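Local atomic coordinates of Dbv8 protein (Nonomuraea, PDB entry 4MFZ), a protein that binds decanoyl-CoA and probably transfers its long acyl chain to an amine of a glycopeptide antibiotic precursor, as a GNAT-family N-acyltransferase. Residues A137-L142 and L187-L192; Y194-L199 and R234-F239; P211-H216 and P245-R250. All coordinates share one frame; numbering follows the deposited sequence.

Contact 1 (A137-L142 and L187-L192); sequences ATLPAL and LLVRGL
L142 of helix 130-148 leans on the last turn of helix 182-192, and its side chain can be followed atom by atom. CB lies 3.7 Å from V189 O and a little farther from V189 CG2. With CG anti to the backbone N (chi1 179°), the branch point stays beside the same carbonyl oxygen, CG to V189 O being 3.8 Å. CD2 then reaches deepest: it is 3.5 Å from V189 O and 3.6 Å from G191 N, so this methyl packs against the final turn. The helix stops there in a Schellman motif, with L192 N bonded to L187 O, G191 N to L188 O, and G191 at positive phi. One turn back, T138 sets CB 4.1 Å from V189 CG2, while OG1 is bonded away from the interface, to V134 O and H99 ND1. The two short helical segments run nearly parallel, at 21° with axes 8.9 Å apart, and L160 of helix 153-160 packs against both L139 and L142. Since methyls meet methyls and backbone, and the threonine hydroxyl has its partners elsewhere, the contact is buried helix packing within the N-acyltransferase N-terminal domain, held by shape and apolar burial.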
loop_
_atom_site.group_PDB
_atom_site.type_symbol
_atom_site.label_atom_id
_atom_site.label_comp_id
_atom_site.label_asym_id
_atom_site.label_seq_id
_atom_site.Cartn_x
_atom_site.Cartn_y
_atom_site.Cartn_z
ATOM N N ALA A 137 -10.676 2.898 11.850
ATOM C CA ALA A 137 -10.507 2.845 13.322
ATOM C C ALA A 137 -9.224 3.567 13.779
ATOM O O ALA A 137 -9.182 4.143 14.844
ATOM C CB ALA A 137 -10.488 1.390 13.792
ATOM N N THR A 138 -8.183 3.520 12.965
ATOM C CA THR A 138 -6.841 3.965 13.378
ATOM C C THR A 138 -6.568 5.423 12.957
ATOM O O THR A 138 -5.544 6.000 13.339
ATOM C CB THR A 138 -5.777 2.982 12.848
ATOM O OG1 THR A 138 -6.148 1.663 13.250
ATOM C CG2 THR A 138 -4.362 3.248 13.426
ATOM N N LEU A 139 -7.480 6.010 12.186
ATOM C CA LEU A 139 -7.313 7.388 11.662
ATOM C C LEU A 139 -7.089 8.448 12.754
ATOM O O LEU A 139 -6.202 9.269 12.603
ATOM C CB LEU A 139 -8.504 7.798 10.782
ATOM C CG LEU A 139 -8.229 8.206 9.335
ATOM C CD1 LEU A 139 -7.235 7.245 8.727
ATOM C CD2 LEU A 139 -9.506 8.222 8.502
ATOM N N PRO A 140 -7.892 8.436 13.851
ATOM C CA PRO A 140 -7.606 9.417 14.891
ATOM C C PRO A 140 -6.207 9.318 15.518
ATOM O O PRO A 140 -5.567 10.360 15.725
ATOM C CB PRO A 140 -8.730 9.190 15.923
ATOM C CG PRO A 140 -9.852 8.636 15.112
ATOM C CD PRO A 140 -9.171 7.736 14.112
ATOM N N ALA A 141 -5.732 8.106 15.824
ATOM C CA ALA A 141 -4.348 7.915 16.277
ATOM C C ALA A 141 -3.351 8.391 15.221
ATOM O O ALA A 141 -2.370 9.047 15.521
ATOM C CB ALA A 141 -4.093 6.436 16.568
ATOM N N LEU A 142 -3.585 8.010 13.972
ATOM C CA LEU A 142 -2.662 8.382 12.911
ATOM C C LEU A 142 -2.531 9.909 12.850
ATOM O O LEU A 142 -1.423 10.458 12.771
ATOM C CB LEU A 142 -3.161 7.822 11.546
ATOM C CG LEU A 142 -2.325 8.135 10.308
ATOM C CD1 LEU A 142 -2.649 9.536 9.807
ATOM C CD2 LEU A 142 -0.847 8.028 10.619
ATOM N N LEU A 187 1.498 -0.109 6.922
ATOM C CA LEU A 187 2.645 0.777 7.041
ATOM C C LEU A 187 2.278 2.287 6.992
ATOM O O LEU A 187 2.806 3.098 7.765
ATOM C CB LEU A 187 3.624 0.422 5.938
ATOM C CG LEU A 187 5.078 0.791 6.163
ATOM C CD1 LEU A 187 5.627 -0.023 7.347
ATOM C CD2 LEU A 187 5.849 0.506 4.873
ATOM N N LEU A 188 1.362 2.643 6.103
ATOM C CA LEU A 188 0.935 4.031 5.919
ATOM C C LEU A 188 0.156 4.531 7.137
ATOM O O LEU A 188 0.411 5.621 7.649
ATOM C CB LEU A 188 0.074 4.142 4.668
ATOM C CG LEU A 188 -0.387 5.573 4.309
ATOM C CD1 LEU A 188 -0.505 5.713 2.782
ATOM C CD2 LEU A 188 -1.699 5.871 4.996
ATOM N N VAL A 189 -0.771 3.715 7.624
ATOM C CA VAL A 189 -1.584 4.122 8.762
ATOM C C VAL A 189 -0.840 4.054 10.115
ATOM O O VAL A 189 -1.326 4.600 11.111
ATOM C CB VAL A 189 -2.973 3.398 8.804
ATOM C CG1 VAL A 189 -2.930 2.160 9.674
ATOM C CG2 VAL A 189 -4.031 4.344 9.354
ATOM N N ARG A 190 0.331 3.414 10.124
ATOM C CA ARG A 190 1.276 3.522 11.227
ATOM C C ARG A 190 2.219 4.720 11.105
ATOM O O ARG A 190 3.220 4.762 11.809
ATOM C CB ARG A 190 2.135 2.270 11.345
ATOM C CG ARG A 190 1.507 1.094 12.067
ATOM C CD ARG A 190 2.479 -0.096 12.038
ATOM N NE ARG A 190 3.625 0.171 12.887
ATOM C CZ ARG A 190 4.906 0.073 12.537
ATOM N NH1 ARG A 190 5.259 -0.363 11.349
ATOM N NH2 ARG A 190 5.836 0.408 13.427
ATOM N N GLY A 191 1.915 5.679 10.220
ATOM C CA GLY A 191 2.668 6.947 10.170
ATOM C C GLY A 191 4.038 6.841 9.532
ATOM O O GLY A 191 4.893 7.676 9.773
ATOM N N LEU A 192 4.233 5.838 8.690
ATOM C CA LEU A 192 5.540 5.533 8.078
ATOM C C LEU A 192 5.601 5.725 6.550
ATOM O O LEU A 192 6.618 5.380 5.914
ATOM C CB LEU A 192 5.920 4.065 8.382
ATOM C CG LEU A 192 6.909 3.787 9.529
ATOM C CD1 LEU A 192 6.856 4.853 10.598
ATOM C CD2 LEU A 192 6.783 2.397 10.172
#

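Contact 2 (Y194-L199 and R234-F239); sequences YRLGRL and RRARPF
L196, on the edge strand 193-196, is the bump that fits between R235, A236 and F239 of helix 226-243. Its two methyls go to different parts of the hollow. CD2 sits over the centre of the F239 ring, 3.5 Å from the centroid and only 5° off the ring normal, a CH-pi contact. CD1 enters beside the helix backbone, 3.7 Å from A236 CA, where the small alanine leaves the main chain within reach. CB of F239 points toward the strand and, with CG anti to the backbone N, the ring continues over to L196. Beyond the leucine, Y194 CB rests 3.9 Å from F239 CE2; the two rings are oblique, with planes at 49°. F244 and H146 also meet the Y194 ring, while the Y194 hydroxyl bonds to G191 O.

On the other flank R235 closes over the strand end. A bend at chi3 lays its guanidinium over L196 CB, which lies beneath one face toward the rim. R235 NH1 comes 3.2 Å from G197 N at the edge of the group, but both are donors and the approach is no bond. G197, second residue of the type II' turn L196-L199, has positive phi, and R195 NE ties that turn back with a nearly straight bond to G197 O (2.8 Å).

The segments 194-196 and 234-239 cross at 134°, the helix packing on one face of the GNAT-like sheet. Leucine, alanine and phenylalanine supply the apolar interior, and R235 covers its partly exposed margin with a flat cationic group. Between residues 194-199 and 234-239 the attachment therefore rests on fit and dispersion; the polar tie to this helix comes just outside, from S232 OG hydrogen-bonded to L196 O.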
loop_
_atom_site.group_PDB
_atom_site.type_symbol
_atom_site.label_atom_id
_atom_site.label_comp_id
_atom_site.label_asym_id
_atom_site.label_seq_id
_atom_site.Cartn_x
_atom_site.Cartn_y
_atom_site.Cartn_z
ATOM N N TYR A 194 4.596 8.690 3.504
ATOM C CA TYR A 194 4.106 10.054 3.150
ATOM C C TYR A 194 4.054 10.216 1.654
ATOM O O TYR A 194 4.976 9.834 0.964
ATOM C CB TYR A 194 4.980 11.137 3.836
ATOM C CG TYR A 194 4.842 10.938 5.307
ATOM C CD1 TYR A 194 5.591 9.944 5.981
ATOM C CD2 TYR A 194 3.844 11.609 6.008
ATOM C CE1 TYR A 194 5.366 9.684 7.341
ATOM C CE2 TYR A 194 3.636 11.368 7.351
ATOM C CZ TYR A 194 4.387 10.422 8.007
ATOM O OH TYR A 194 4.099 10.204 9.336
ATOM N N ARG A 195 2.948 10.746 1.148
ATOM C CA ARG A 195 2.880 11.079 -0.255
ATOM C C ARG A 195 3.216 12.560 -0.429
ATOM O O ARG A 195 2.585 13.406 0.156
ATOM C CB ARG A 195 1.492 10.793 -0.826
ATOM C CG ARG A 195 1.332 11.315 -2.257
ATOM C CD ARG A 195 0.182 10.665 -3.016
ATOM N NE ARG A 195 0.246 11.062 -4.430
ATOM C CZ ARG A 195 -0.436 10.471 -5.411
ATOM N NH1 ARG A 195 -1.250 9.432 -5.161
ATOM N NH2 ARG A 195 -0.297 10.904 -6.664
ATOM N N LEU A 196 4.216 12.861 -1.242
ATOM C CA LEU A 196 4.578 14.246 -1.475
ATOM C C LEU A 196 4.418 14.507 -2.966
ATOM O O LEU A 196 5.247 14.092 -3.763
ATOM C CB LEU A 196 6.014 14.570 -0.984
ATOM C CG LEU A 196 6.555 14.169 0.400
ATOM C CD1 LEU A 196 8.057 14.467 0.547
ATOM C CD2 LEU A 196 5.756 14.820 1.526
ATOM N N GLY A 197 3.338 15.179 -3.333
ATOM C CA GLY A 197 3.008 15.386 -4.745
ATOM C C GLY A 197 2.723 14.046 -5.387
ATOM O O GLY A 197 1.875 13.296 -4.887
ATOM N N ARG A 198 3.478 13.697 -6.430
ATOM C CA ARG A 198 3.219 12.467 -7.191
ATOM C C ARG A 198 3.781 11.183 -6.568
ATOM O O ARG A 198 3.390 10.096 -6.984
ATOM C CB ARG A 198 3.757 12.599 -8.617
ATOM C CG ARG A 198 3.438 11.452 -9.603
ATOM C CD ARG A 198 1.938 11.305 -9.935
ATOM N NE ARG A 198 1.610 10.146 -10.799
ATOM C CZ ARG A 198 1.690 8.869 -10.406
ATOM N NH1 ARG A 198 2.067 8.570 -9.159
ATOM N NH2 ARG A 198 1.354 7.876 -11.234
ATOM N N LEU A 199 4.727 11.303 -5.638
ATOM C CA LEU A 199 5.476 10.131 -5.192
ATOM C C LEU A 199 5.247 9.850 -3.721
ATOM O O LEU A 199 4.929 10.775 -2.959
ATOM C CB LEU A 199 6.993 10.324 -5.455
ATOM C CG LEU A 199 7.472 10.714 -6.860
ATOM C CD1 LEU A 199 9.004 10.710 -6.932
ATOM C CD2 LEU A 199 6.955 9.799 -7.951
ATOM N N ARG A 234 12.796 16.633 -5.071
ATOM C CA ARG A 234 13.422 17.777 -4.330
ATOM C C ARG A 234 12.860 18.122 -2.950
ATOM O O ARG A 234 13.585 18.669 -2.100
ATOM C CB ARG A 234 13.482 19.035 -5.208
ATOM C CG ARG A 234 14.565 18.947 -6.302
ATOM C CD ARG A 234 14.898 20.291 -6.953
ATOM N NE ARG A 234 13.670 20.902 -7.459
ATOM C CZ ARG A 234 12.947 21.795 -6.776
ATOM N NH1 ARG A 234 13.357 22.209 -5.578
ATOM N NH2 ARG A 234 11.812 22.270 -7.285
ATOM N N ARG A 235 11.576 17.830 -2.720
ATOM C CA ARG A 235 10.932 18.084 -1.440
ATOM C C ARG A 235 11.220 17.004 -0.353
ATOM O O ARG A 235 11.023 17.256 0.836
ATOM C CB ARG A 235 9.391 18.199 -1.608
ATOM C CG ARG A 235 8.851 19.492 -2.228
ATOM C CD ARG A 235 7.357 19.349 -2.592
ATOM N NE ARG A 235 6.508 19.113 -1.412
ATOM C CZ ARG A 235 5.363 18.424 -1.391
ATOM N NH1 ARG A 235 4.853 17.841 -2.506
ATOM N NH2 ARG A 235 4.714 18.317 -0.229
ATOM N N ALA A 236 11.646 15.818 -0.767
ATOM C CA ALA A 236 11.775 14.666 0.146
ATOM C C ALA A 236 12.734 14.946 1.284
ATOM O O ALA A 236 12.319 14.950 2.429
ATOM C CB ALA A 236 12.189 13.404 -0.602
ATOM N N ARG A 237 14.010 15.172 0.961
ATOM C CA ARG A 237 15.033 15.473 1.975
ATOM C C ARG A 237 14.640 16.538 2.986
ATOM O O ARG A 237 14.738 16.293 4.191
ATOM C CB ARG A 237 16.408 15.793 1.348
ATOM C CG ARG A 237 17.360 14.605 1.397
ATOM C CD ARG A 237 18.789 14.914 0.949
ATOM N NE ARG A 237 19.332 16.198 1.418
ATOM C CZ ARG A 237 20.432 16.774 0.908
ATOM N NH1 ARG A 237 21.112 16.189 -0.075
ATOM N NH2 ARG A 237 20.867 17.945 1.374
ATOM N N PRO A 238 14.204 17.726 2.527
ATOM C CA PRO A 238 13.880 18.676 3.600
ATOM C C PRO A 238 12.576 18.382 4.352
ATOM O O PRO A 238 12.412 18.834 5.489
ATOM C CB PRO A 238 13.780 20.032 2.879
ATOM C CG PRO A 238 13.717 19.711 1.424
ATOM C CD PRO A 238 14.379 18.391 1.229
ATOM N N PHE A 239 11.651 17.668 3.721
ATOM C CA PHE A 239 10.415 17.289 4.409
ATOM C C PHE A 239 10.753 16.383 5.591
ATOM O O PHE A 239 10.256 16.617 6.704
ATOM C CB PHE A 239 9.439 16.581 3.454
ATOM C CG PHE A 239 8.194 16.058 4.123
ATOM C CD1 PHE A 239 7.073 16.872 4.280
ATOM C CD2 PHE A 239 8.128 14.729 4.571
ATOM C CE1 PHE A 239 5.919 16.382 4.889
ATOM C CE2 PHE A 239 6.973 14.237 5.173
ATOM C CZ PHE A 239 5.869 15.062 5.329
#

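Contact 3 (P211-H216 and P245-R250); sequences PVLGLH and PEHGAR. With MFK (decanoyl-CoA), chain B.
This is a strand-to-loop contact at the beginning of strand 211-216 in the mixed beta-sheet of the GNAT-like domain, where the chain returns from helix 226-243 to enter strand 251-256. The strand-helix-strand path, with strands 211-216 and 251-256 parallel neighbours in the sheet, is a beta-alpha-beta crossover, and residues 245-250 form its second connection. At this end P211 supplies the bulk. Its CB stands over the centre of the H247 imidazole, 3.7 Å from the centroid and 12° off the normal, a CH-pi contact, while P211 CG lies 3.1 Å from the backbone H247 O.

A249 takes the next place along the strand. Its methyl points into the strand, with CB 3.7 Å from V212 CA and 4.0 Å from L213 CG, so a single small side chain rests on the backbone of V212 and is flanked by P211 and L213. The loop passes through G248 at positive phi between the histidine and this alanine. Y109 meets the H247 ring edge-to-face, which adds a partner from outside the domain's sheet.

Farther along, the same strand enters the decanoyl-CoA pocket: H216 CA is 3.2 Å from the thioester oxygen OAL, and L215 O is 3.4 Å from acyl carbon CBZ. The loop touches the strand at the P211 end, away from the ligand, and there one polar bond spans the pair. H247 NE2 donates to V212 O at 3.3 Å; the acceptor lies near the imidazole plane, yet the donor stands well above the carbonyl plane.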
loop_
_atom_site.group_PDB
_atom_site.type_symbol
_atom_site.label_atom_id
_atom_site.label_comp_id
_atom_site.label_asym_id
_atom_site.label_seq_id
_atom_site.Cartn_x
_atom_site.Cartn_y
_atom_site.Cartn_z
ATOM N N PRO A 211 19.430 4.173 7.916
ATOM C CA PRO A 211 18.153 4.720 7.438
ATOM C C PRO A 211 18.119 4.885 5.905
ATOM O O PRO A 211 19.132 5.248 5.287
ATOM C CB PRO A 211 18.066 6.078 8.139
ATOM C CG PRO A 211 19.473 6.394 8.587
ATOM C CD PRO A 211 20.084 5.060 8.900
ATOM N N VAL A 212 16.972 4.579 5.293
ATOM C CA VAL A 212 16.789 4.758 3.844
ATOM C C VAL A 212 15.321 5.123 3.539
ATOM O O VAL A 212 14.431 4.807 4.336
ATOM C CB VAL A 212 17.272 3.500 3.056
ATOM C CG1 VAL A 212 16.392 2.270 3.288
ATOM C CG2 VAL A 212 17.411 3.797 1.572
ATOM N N LEU A 213 15.065 5.798 2.415
ATOM C CA LEU A 213 13.690 6.068 1.998
ATOM C C LEU A 213 13.260 5.055 0.956
ATOM O O LEU A 213 13.909 4.934 -0.077
ATOM C CB LEU A 213 13.530 7.479 1.411
ATOM C CG LEU A 213 13.653 8.741 2.277
ATOM C CD1 LEU A 213 13.220 9.926 1.429
ATOM C CD2 LEU A 213 12.835 8.672 3.558
ATOM N N GLY A 214 12.187 4.313 1.210
ATOM C CA GLY A 214 11.630 3.464 0.164
ATOM C C GLY A 214 10.811 4.388 -0.730
ATOM O O GLY A 214 10.016 5.163 -0.224
ATOM N N LEU A 215 11.041 4.354 -2.038
ATOM C CA LEU A 215 10.319 5.234 -2.954
ATOM C C LEU A 215 9.323 4.388 -3.713
ATOM O O LEU A 215 9.686 3.318 -4.163
ATOM C CB LEU A 215 11.286 5.973 -3.911
ATOM C CG LEU A 215 10.700 7.115 -4.764
ATOM C CD1 LEU A 215 11.658 8.280 -4.929
ATOM C CD2 LEU A 215 10.248 6.597 -6.121
ATOM N N HIS A 216 8.060 4.841 -3.799
ATOM C CA HIS A 216 6.990 4.119 -4.506
ATOM C C HIS A 216 6.191 5.052 -5.398
ATOM O O HIS A 216 5.883 6.200 -5.008
ATOM C CB HIS A 216 6.067 3.399 -3.527
ATOM C CG HIS A 216 6.768 2.328 -2.714
ATOM N ND1 HIS A 216 6.549 1.006 -2.902
ATOM C CD2 HIS A 216 7.757 2.422 -1.716
ATOM C CE1 HIS A 216 7.327 0.288 -2.047
ATOM N NE2 HIS A 216 8.074 1.159 -1.328
ATOM N N PRO A 245 13.616 14.376 11.873
ATOM C CA PRO A 245 15.076 14.559 11.971
ATOM C C PRO A 245 15.819 13.319 12.485
ATOM O O PRO A 245 16.958 13.127 12.090
ATOM C CB PRO A 245 15.243 15.747 12.943
ATOM C CG PRO A 245 13.876 16.013 13.525
ATOM C CD PRO A 245 12.876 15.468 12.539
ATOM N N GLU A 246 15.169 12.485 13.316
ATOM C CA GLU A 246 15.785 11.257 13.882
ATOM C C GLU A 246 16.136 10.229 12.834
ATOM O O GLU A 246 17.011 9.388 13.058
ATOM C CB GLU A 246 14.870 10.508 14.876
ATOM C CG GLU A 246 13.640 11.219 15.385
ATOM C CD GLU A 246 12.525 11.291 14.359
ATOM O OE1 GLU A 246 12.107 10.251 13.798
ATOM O OE2 GLU A 246 12.055 12.416 14.134
ATOM N N HIS A 247 15.396 10.234 11.723
ATOM C CA HIS A 247 15.572 9.179 10.722
ATOM C C HIS A 247 16.875 9.350 10.011
ATOM O O HIS A 247 17.737 8.492 10.110
ATOM C CB HIS A 247 14.385 9.118 9.762
ATOM C CG HIS A 247 14.441 7.960 8.787
ATOM N ND1 HIS A 247 14.275 6.673 9.171
ATOM C CD2 HIS A 247 14.623 7.937 7.409
ATOM C CE1 HIS A 247 14.370 5.869 8.088
ATOM N NE2 HIS A 247 14.584 6.645 7.015
ATOM N N GLY A 248 17.022 10.457 9.287
ATOM C CA GLY A 248 18.294 10.849 8.636
ATOM C C GLY A 248 18.700 10.194 7.313
ATOM O O GLY A 248 19.894 10.084 7.030
ATOM N N ALA A 249 17.736 9.761 6.492
ATOM C CA ALA A 249 18.092 9.063 5.251
ATOM C C ALA A 249 18.742 10.007 4.219
ATOM O O ALA A 249 18.361 11.159 4.100
ATOM C CB ALA A 249 16.871 8.362 4.664
ATOM N N ARG A 250 19.733 9.502 3.488
ATOM C CA ARG A 250 20.357 10.262 2.404
ATOM C C ARG A 250 20.122 9.628 1.040
ATOM O O ARG A 250 20.216 10.316 0.021
ATOM C CB ARG A 250 21.864 10.456 2.649
ATOM C CG ARG A 250 22.226 11.110 3.988
ATOM C CD ARG A 250 21.519 12.447 4.230
ATOM N NE ARG A 250 22.263 13.699 3.967
ATOM C CZ ARG A 250 23.509 13.829 3.485
ATOM N NH1 ARG A 250 24.258 12.778 3.156
ATOM N NH2 ARG A 250 24.015 15.047 3.317
HETATM C CCG MFK B . 11.132 6.384 -13.707
HETATM C CCF MFK B . 12.221 6.669 -12.675
HETATM C CCE MFK B . 11.832 6.049 -11.351
HETATM C CCD MFK B . 12.195 4.585 -11.387
HETATM C CCC MFK B . 12.339 4.102 -9.958
HETATM C CCB MFK B . 11.289 3.059 -9.658
HETATM C CCA MFK B . 11.691 2.366 -8.369
HETATM C CBZ MFK B . 10.642 2.689 -7.316
HETATM C CAK MFK B . 9.871 1.430 -6.968
HETATM C CAJ MFK B . 8.394 1.604 -7.348
HETATM O OAL MFK B . 7.821 2.695 -7.269
HETATM S SAI MFK B . 7.627 0.115 -7.861
HETATM C CAH MFK B . 5.934 0.675 -8.326
HETATM C CAG MFK B . 5.914 1.452 -9.647
HETATM N NAF MFK B . 4.530 1.913 -9.843
HETATM C CAE MFK B . 3.785 1.567 -10.909
HETATM O OAM MFK B . 4.194 0.879 -11.842
HETATM C CAD MFK B . 2.354 2.144 -10.915
HETATM C CAC MFK B . 1.687 1.888 -12.280
HETATM N NAB MFK B . 2.492 2.469 -13.375
HETATM C CAA MFK B . 2.152 3.673 -13.857
HETATM O OAO MFK B . 1.192 4.326 -13.419
HETATM C CAN MFK B . 2.990 4.208 -15.028
HETATM O OAU MFK B . 3.817 3.163 -15.590
HETATM C CAP MFK B . 3.841 5.443 -14.657
HETATM C CAR MFK B . 4.765 5.098 -13.499
HETATM C CAS MFK B . 2.994 6.644 -14.247
HETATM C CAQ MFK B . 4.686 5.838 -15.865
HETATM O OAT MFK B . 3.805 6.135 -16.927
HETATM P PAV MFK B . 4.159 7.214 -18.071
HETATM O OAX MFK B . 4.577 8.496 -17.481
HETATM O OAW MFK B . 3.041 7.208 -19.059
HETATM O OAY MFK B . 5.443 6.447 -18.667
HETATM P PAZ MFK B . 6.126 6.653 -20.105
HETATM O OBA MFK B . 7.547 5.979 -19.985
HETATM O OBB MFK B . 6.237 8.065 -20.526
HETATM O "O5'" MFK B . 5.358 5.638 -21.091
HETATM C "C5'" MFK B . 5.695 5.466 -22.449
HETATM C "C4'" MFK B . 4.675 4.495 -23.054
HETATM O "O4'" MFK B . 4.292 3.365 -22.177
HETATM C "C3'" MFK B . 3.366 5.191 -23.341
HETATM O "O3'" MFK B . 2.780 4.541 -24.469
HETATM P PBV MFK B . 2.153 5.456 -25.652
HETATM O OBW MFK B . 0.826 6.004 -24.982
HETATM O OBY MFK B . 1.804 4.387 -26.825
HETATM O OBX MFK B . 2.949 6.609 -26.067
HETATM C "C2'" MFK B . 2.581 4.895 -22.059
HETATM O "O2'" MFK B . 1.182 5.046 -22.199
HETATM C "C1'" MFK B . 2.901 3.449 -21.827
HETATM N N9 MFK B . 2.716 3.079 -20.399
HETATM C C8 MFK B . 3.528 3.397 -19.384
HETATM N N7 MFK B . 3.013 2.864 -18.267
HETATM C C5 MFK B . 1.915 2.170 -18.603
HETATM C C4 MFK B . 1.742 2.313 -19.921
HETATM N N3 MFK B . 0.733 1.689 -20.547
HETATM C C2 MFK B . -0.330 0.912 -19.858
HETATM N N1 MFK B . -0.032 0.835 -18.414
HETATM C C6 MFK B . 1.040 1.439 -17.881
HETATM N N6 MFK B . 1.263 1.327 -16.573
#

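In the fold
Contacts 1 and 2 are buried, whereas contact 3 is partly buried, at the starting end of an inner strand; the edge strand of the sheet belongs to contact 2. Contact 1 joins two helices of the N-acyltransferase N-terminal domain; contacts 2 and 3 both lie in the GNAT-like C-terminal domain, and their segments alternate along the chain around helix 226-243. The chain passes directly from helix 182-192 of contact 1 into strand 193-196 of contact 2, although their centres are 18 Å apart. Contacts 2 and 3 meet, with A236 CB 4.2 Å from L213 CD1. Chemistry follows place: aliphatic in contact 1, an aliphatic-aromatic fit flanked by an arginine in contact 2, partly polar in contact 3.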